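Local coordinates for PmbA-related protein (Thermotoga maritima, PDB 1VL4) that is related to PmbA, belongs to the peptidase U62 family and probably acts as a metallopeptidase, at residues Val344-Leu358 and Leu421-Pro435. Sequence-based numbering, arbitrary orientation.
Sequences VNLMLMPGEKSFEEL and LVGNDVKVSQHTIAP
OD1 of N345 faces two waters that tie it to the turn after strand 427-428: one lies 2.7 Å from N345 OD1 and equally close to Q430 O, while the second makes a weak link to S429 O. The ND2 end is held by L285 O and S294 OG, so both ends of this buried amide are engaged. Next to it, L346 N donates to H431 O (2.9 Å), I433 N to L346 O, and L348 N to I433 O. The backbones thus pair in parallel, and the axes of strands 345-348 and 432-434 approach to 4.5 Å.

On one face, M347 lies across I433. CG2 of I433, set anti to the backbone N, meets M347 CG at 3.8 Å and also approaches SD, because the methionine chain runs extended beyond CG. In the same isoleucine, CG1 (chi1 -59°) carries CD1 along a separate branch to CB of N345. Further along, L348 reaches V422 tip to tip through CD2 and CG1, and its side chain crosses that of P435 at about a right angle, with L348 CD2 3.8 Å from P435 CD. The P350 ring rests its CB 3.7 Å from V426 CG2.

Beyond P350 the pairing gives way to weak, bent bonds from G351 N to G423 O and from N424 N to K353 O. S354 then starts helix 355-362 with a capping box: E357 N donates to S354 OG, and S354 N returns a straight bond to E357 OE1 (2.8 Å). From the helix, CD2 of L358 packs 4.0 Å from CB of L421, the two side chains running past one another in opposing directions.

Strand 345-348 is an inner strand, joining antiparallel strand 282-285 to the beta-hairpin 427-428/432-434, which closes one edge of a mixed beta-sheet within this chain, in the C-terminal PmbA/TldA domain.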
loop_
_atom_site.group_PDB
_atom_site.type_symbol
_atom_site.label_atom_id
_atom_site.label_comp_id
_atom_site.label_asym_id
_atom_site.label_seq_id
_atom_site.Cartn_x
_atom_site.Cartn_y
_atom_site.Cartn_z
ATOM N N VAL A 344 -5.519 -20.837 2.811
ATOM C CA VAL A 344 -6.431 -20.167 3.728
ATOM C C VAL A 344 -5.637 -19.978 5.038
ATOM O O VAL A 344 -5.321 -18.867 5.408
ATOM C CB VAL A 344 -7.755 -20.970 3.910
ATOM C CG1 VAL A 344 -8.645 -20.306 4.908
ATOM C CG2 VAL A 344 -8.502 -21.107 2.534
ATOM N N ASN A 345 -5.339 -21.073 5.719
ATOM C CA ASN A 345 -4.400 -21.058 6.835
ATOM C C ASN A 345 -3.249 -21.969 6.462
ATOM O O ASN A 345 -3.448 -23.157 6.256
ATOM C CB ASN A 345 -5.035 -21.567 8.101
ATOM C CG ASN A 345 -6.205 -20.687 8.587
ATOM O OD1 ASN A 345 -5.985 -19.653 9.201
ATOM N ND2 ASN A 345 -7.465 -21.156 8.341
ATOM N N LEU A 346 -2.061 -21.418 6.335
ATOM C CA LEU A 346 -0.921 -22.248 5.984
ATOM C C LEU A 346 -0.206 -22.628 7.279
ATOM O O LEU A 346 0.455 -21.787 7.857
ATOM C CB LEU A 346 0.041 -21.519 5.051
ATOM C CG LEU A 346 1.202 -22.389 4.507
ATOM C CD1 LEU A 346 0.669 -23.449 3.582
ATOM C CD2 LEU A 346 2.222 -21.551 3.845
ATOM N N MET A 347 -0.270 -23.918 7.640
ATOM C CA MET A 347 0.182 -24.407 8.923
ATOM C C MET A 347 1.346 -25.375 8.829
ATOM O O MET A 347 1.231 -26.430 8.227
ATOM C CB MET A 347 -0.968 -25.093 9.659
ATOM C CG MET A 347 -0.590 -25.621 11.022
ATOM S SD MET A 347 -2.009 -26.085 11.967
ATOM C CE MET A 347 -1.280 -26.627 13.493
ATOM N N LEU A 348 2.414 -25.061 9.542
ATOM C CA LEU A 348 3.475 -26.036 9.798
ATOM C C LEU A 348 3.061 -26.870 10.992
ATOM O O LEU A 348 2.766 -26.336 12.063
ATOM C CB LEU A 348 4.825 -25.349 10.082
ATOM C CG LEU A 348 5.936 -26.340 10.512
ATOM C CD1 LEU A 348 6.404 -27.001 9.290
ATOM C CD2 LEU A 348 7.090 -25.669 11.165
ATOM N N MET A 349 3.031 -28.186 10.796
ATOM C CA MET A 349 2.496 -29.074 11.753
ATOM C C MET A 349 3.487 -29.244 12.905
ATOM O O MET A 349 4.663 -29.482 12.653
ATOM C CB MET A 349 2.184 -30.399 11.085
ATOM C CG MET A 349 1.139 -30.335 9.960
ATOM S SD MET A 349 -0.433 -29.492 10.349
ATOM C CE MET A 349 -1.164 -30.589 11.450
ATOM N N PRO A 350 3.016 -29.153 14.172
ATOM C CA PRO A 350 3.929 -29.265 15.307
ATOM C C PRO A 350 4.429 -30.671 15.535
ATOM O O PRO A 350 3.745 -31.634 15.165
ATOM C CB PRO A 350 3.063 -28.830 16.520
ATOM C CG PRO A 350 1.709 -29.242 16.167
ATOM C CD PRO A 350 1.631 -28.985 14.640
ATOM N N GLY A 351 5.599 -30.771 16.154
ATOM C CA GLY A 351 6.066 -32.002 16.727
ATOM C C GLY A 351 5.812 -31.954 18.216
ATOM O O GLY A 351 4.886 -31.298 18.652
ATOM N N GLU A 352 6.679 -32.597 18.993
ATOM C CA GLU A 352 6.382 -32.872 20.407
ATOM C C GLU A 352 7.220 -32.082 21.402
ATOM O O GLU A 352 6.960 -32.138 22.604
ATOM C CB GLU A 352 6.505 -34.380 20.670
ATOM C CG GLU A 352 5.559 -35.196 19.786
ATOM C CD GLU A 352 5.647 -36.706 19.994
ATOM O OE1 GLU A 352 6.737 -37.226 20.342
ATOM O OE2 GLU A 352 4.602 -37.374 19.793
ATOM N N LYS A 353 8.222 -31.345 20.939
ATOM C CA LYS A 353 9.119 -30.664 21.876
ATOM C C LYS A 353 8.628 -29.252 22.223
ATOM O O LYS A 353 8.195 -28.492 21.369
ATOM C CB LYS A 353 10.526 -30.586 21.296
ATOM C CG LYS A 353 11.240 -31.937 21.020
ATOM C CD LYS A 353 11.472 -32.712 22.257
ATOM C CE LYS A 353 12.612 -33.762 22.105
ATOM N NZ LYS A 353 12.445 -34.628 20.912
ATOM N N SER A 354 8.727 -28.870 23.489
ATOM C CA SER A 354 8.459 -27.495 23.854
ATOM C C SER A 354 9.634 -26.634 23.398
ATOM O O SER A 354 10.688 -27.149 23.006
ATOM C CB SER A 354 8.321 -27.382 25.362
ATOM O OG SER A 354 9.561 -27.669 25.949
ATOM N N PHE A 355 9.457 -25.314 23.476
ATOM C CA PHE A 355 10.558 -24.401 23.212
ATOM C C PHE A 355 11.788 -24.694 24.086
ATOM O O PHE A 355 12.946 -24.740 23.620
ATOM C CB PHE A 355 10.090 -22.958 23.395
ATOM C CG PHE A 355 11.095 -21.952 22.958
ATOM C CD1 PHE A 355 11.140 -21.515 21.653
ATOM C CD2 PHE A 355 12.012 -21.458 23.845
ATOM C CE1 PHE A 355 12.092 -20.604 21.264
ATOM C CE2 PHE A 355 12.956 -20.542 23.455
ATOM C CZ PHE A 355 12.990 -20.110 22.166
ATOM N N GLU A 356 11.538 -24.838 25.365
ATOM C CA GLU A 356 12.606 -25.135 26.320
ATOM C C GLU A 356 13.352 -26.425 25.969
ATOM O O GLU A 356 14.569 -26.496 26.144
ATOM C CB GLU A 356 11.992 -25.214 27.724
ATOM C CG GLU A 356 12.973 -25.471 28.887
ATOM C CD GLU A 356 14.176 -24.531 28.901
ATOM O OE1 GLU A 356 14.013 -23.329 28.563
ATOM O OE2 GLU A 356 15.285 -25.008 29.255
ATOM N N GLU A 357 12.621 -27.442 25.492
ATOM C CA GLU A 357 13.223 -28.687 25.032
ATOM C C GLU A 357 14.065 -28.491 23.770
ATOM O O GLU A 357 15.172 -29.009 23.661
ATOM C CB GLU A 357 12.155 -29.766 24.794
ATOM C CG GLU A 357 11.561 -30.296 26.108
ATOM C CD GLU A 357 10.375 -31.247 25.925
ATOM O OE1 GLU A 357 9.422 -30.962 25.160
ATOM O OE2 GLU A 357 10.398 -32.298 26.594
ATOM N N LEU A 358 13.555 -27.700 22.842
ATOM C CA LEU A 358 14.321 -27.298 21.662
ATOM C C LEU A 358 15.619 -26.545 21.992
ATOM O O LEU A 358 16.648 -26.758 21.346
ATOM C CB LEU A 358 13.446 -26.448 20.716
ATOM C CG LEU A 358 12.267 -27.127 20.029
ATOM C CD1 LEU A 358 11.690 -26.154 19.026
ATOM C CD2 LEU A 358 12.571 -28.479 19.355
ATOM N N LEU A 421 14.023 -30.467 13.862
ATOM C CA LEU A 421 13.051 -30.654 14.935
ATOM C C LEU A 421 12.055 -29.527 14.983
ATOM O O LEU A 421 12.423 -28.358 14.824
ATOM C CB LEU A 421 13.742 -30.682 16.291
ATOM C CG LEU A 421 14.443 -31.931 16.808
ATOM C CD1 LEU A 421 15.162 -31.547 18.113
ATOM C CD2 LEU A 421 13.459 -33.103 17.006
ATOM N N VAL A 422 10.797 -29.894 15.255
ATOM C CA VAL A 422 9.647 -28.991 15.237
ATOM C C VAL A 422 8.998 -29.005 16.622
ATOM O O VAL A 422 8.752 -30.055 17.188
ATOM C CB VAL A 422 8.640 -29.413 14.143
ATOM C CG1 VAL A 422 7.469 -28.460 14.033
ATOM C CG2 VAL A 422 9.371 -29.537 12.767
ATOM N N GLY A 423 8.687 -27.821 17.115
ATOM C CA GLY A 423 8.085 -27.629 18.444
ATOM C C GLY A 423 6.590 -27.828 18.476
ATOM O O GLY A 423 5.942 -28.082 17.452
ATOM N N ASN A 424 6.030 -27.622 19.658
ATOM C CA ASN A 424 4.613 -27.803 19.871
ATOM C C ASN A 424 3.993 -26.464 20.314
ATOM O O ASN A 424 2.867 -26.415 20.770
ATOM C CB ASN A 424 4.368 -28.964 20.863
ATOM C CG ASN A 424 4.815 -28.620 22.275
ATOM O OD1 ASN A 424 5.196 -27.497 22.557
ATOM N ND2 ASN A 424 4.775 -29.595 23.162
ATOM N N ASP A 425 4.743 -25.374 20.175
ATOM C CA ASP A 425 4.315 -24.042 20.601
ATOM C C ASP A 425 3.754 -23.317 19.395
ATOM O O ASP A 425 4.313 -22.346 18.921
ATOM C CB ASP A 425 5.456 -23.226 21.245
ATOM C CG ASP A 425 6.692 -23.114 20.354
ATOM O OD1 ASP A 425 6.888 -24.008 19.509
ATOM O OD2 ASP A 425 7.468 -22.146 20.515
ATOM N N VAL A 426 2.605 -23.801 18.940
ATOM C CA VAL A 426 1.939 -23.274 17.756
ATOM C C VAL A 426 1.328 -21.899 18.029
ATOM O O VAL A 426 0.715 -21.677 19.073
ATOM C CB VAL A 426 0.834 -24.240 17.313
ATOM C CG1 VAL A 426 0.006 -23.616 16.158
ATOM C CG2 VAL A 426 1.451 -25.568 16.911
ATOM N N LYS A 427 1.585 -20.956 17.125
ATOM C CA LYS A 427 1.034 -19.628 17.187
ATOM C C LYS A 427 0.382 -19.333 15.828
ATOM O O LYS A 427 0.841 -19.778 14.777
ATOM C CB LYS A 427 2.110 -18.579 17.505
ATOM C CG LYS A 427 1.579 -17.156 17.653
ATOM C CD LYS A 427 2.522 -16.232 18.343
ATOM C CE LYS A 427 2.099 -14.758 18.237
ATOM N NZ LYS A 427 0.856 -14.396 18.959
ATOM N N VAL A 428 -0.686 -18.548 15.866
ATOM C CA VAL A 428 -1.444 -18.213 14.658
ATOM C C VAL A 428 -1.170 -16.758 14.227
ATOM O O VAL A 428 -1.096 -15.833 15.066
ATOM C CB VAL A 428 -2.962 -18.430 14.945
ATOM C CG1 VAL A 428 -3.822 -17.926 13.758
ATOM C CG2 VAL A 428 -3.243 -19.795 15.176
ATOM N N SER A 429 -1.004 -16.531 12.921
ATOM C CA SER A 429 -0.912 -15.202 12.397
ATOM C C SER A 429 -2.079 -15.043 11.406
ATOM O O SER A 429 -3.070 -15.771 11.487
ATOM C CB SER A 429 0.445 -14.982 11.692
ATOM O OG SER A 429 0.664 -13.623 11.444
ATOM N N GLN A 430 -1.928 -14.151 10.442
ATOM C CA GLN A 430 -3.003 -13.805 9.527
ATOM C C GLN A 430 -3.329 -14.892 8.551
ATOM O O GLN A 430 -4.507 -15.210 8.345
ATOM C CB GLN A 430 -2.664 -12.519 8.759
ATOM C CG GLN A 430 -2.640 -11.312 9.686
ATOM C CD GLN A 430 -2.826 -10.001 8.935
ATOM O OE1 GLN A 430 -2.890 -9.972 7.695
ATOM N NE2 GLN A 430 -2.945 -8.917 9.682
ATOM N N HIS A 431 -2.289 -15.434 7.924
ATOM C CA HIS A 431 -2.446 -16.470 6.923
ATOM C C HIS A 431 -1.527 -17.677 7.171
ATOM O O HIS A 431 -1.512 -18.615 6.398
ATOM C CB HIS A 431 -2.168 -15.866 5.540
ATOM C CG HIS A 431 -2.806 -14.519 5.334
ATOM N ND1 HIS A 431 -4.150 -14.365 5.043
ATOM C CD2 HIS A 431 -2.294 -13.264 5.430
ATOM C CE1 HIS A 431 -4.430 -13.075 4.942
ATOM N NE2 HIS A 431 -3.325 -12.383 5.180
ATOM N N THR A 432 -0.729 -17.611 8.225
ATOM C CA THR A 432 0.222 -18.650 8.579
ATOM C C THR A 432 0.026 -19.022 10.046
ATOM O O THR A 432 -0.483 -18.243 10.868
ATOM C CB THR A 432 1.679 -18.217 8.318
ATOM O OG1 THR A 432 1.964 -17.005 9.003
ATOM C CG2 THR A 432 1.954 -17.997 6.843
ATOM N N ILE A 433 0.376 -20.267 10.356
ATOM C CA ILE A 433 0.317 -20.839 11.686
ATOM C C ILE A 433 1.506 -21.740 11.861
ATOM O O ILE A 433 1.798 -22.539 10.967
ATOM C CB ILE A 433 -0.904 -21.715 11.799
ATOM C CG1 ILE A 433 -2.179 -20.875 11.511
ATOM C CG2 ILE A 433 -0.918 -22.460 13.139
ATOM C CD1 ILE A 433 -3.436 -21.709 11.647
ATOM N N ALA A 434 2.194 -21.630 12.988
ATOM C CA ALA A 434 3.446 -22.360 13.143
ATOM C C ALA A 434 3.924 -22.416 14.554
ATOM O O ALA A 434 3.682 -21.495 15.308
ATOM C CB ALA A 434 4.563 -21.742 12.265
ATOM N N PRO A 435 4.687 -23.483 14.872
ATOM C CA PRO A 435 5.489 -23.554 16.092
ATOM C C PRO A 435 6.899 -23.058 15.842
ATOM O O PRO A 435 7.213 -22.602 14.758
ATOM C CB PRO A 435 5.484 -25.042 16.390
ATOM C CG PRO A 435 5.582 -25.649 15.024
ATOM C CD PRO A 435 4.825 -24.722 14.090
HETATM O O HOH W 1 -6.488 -17.044 8.820
HETATM O O HOH W 2 -3.629 -18.449 9.526
#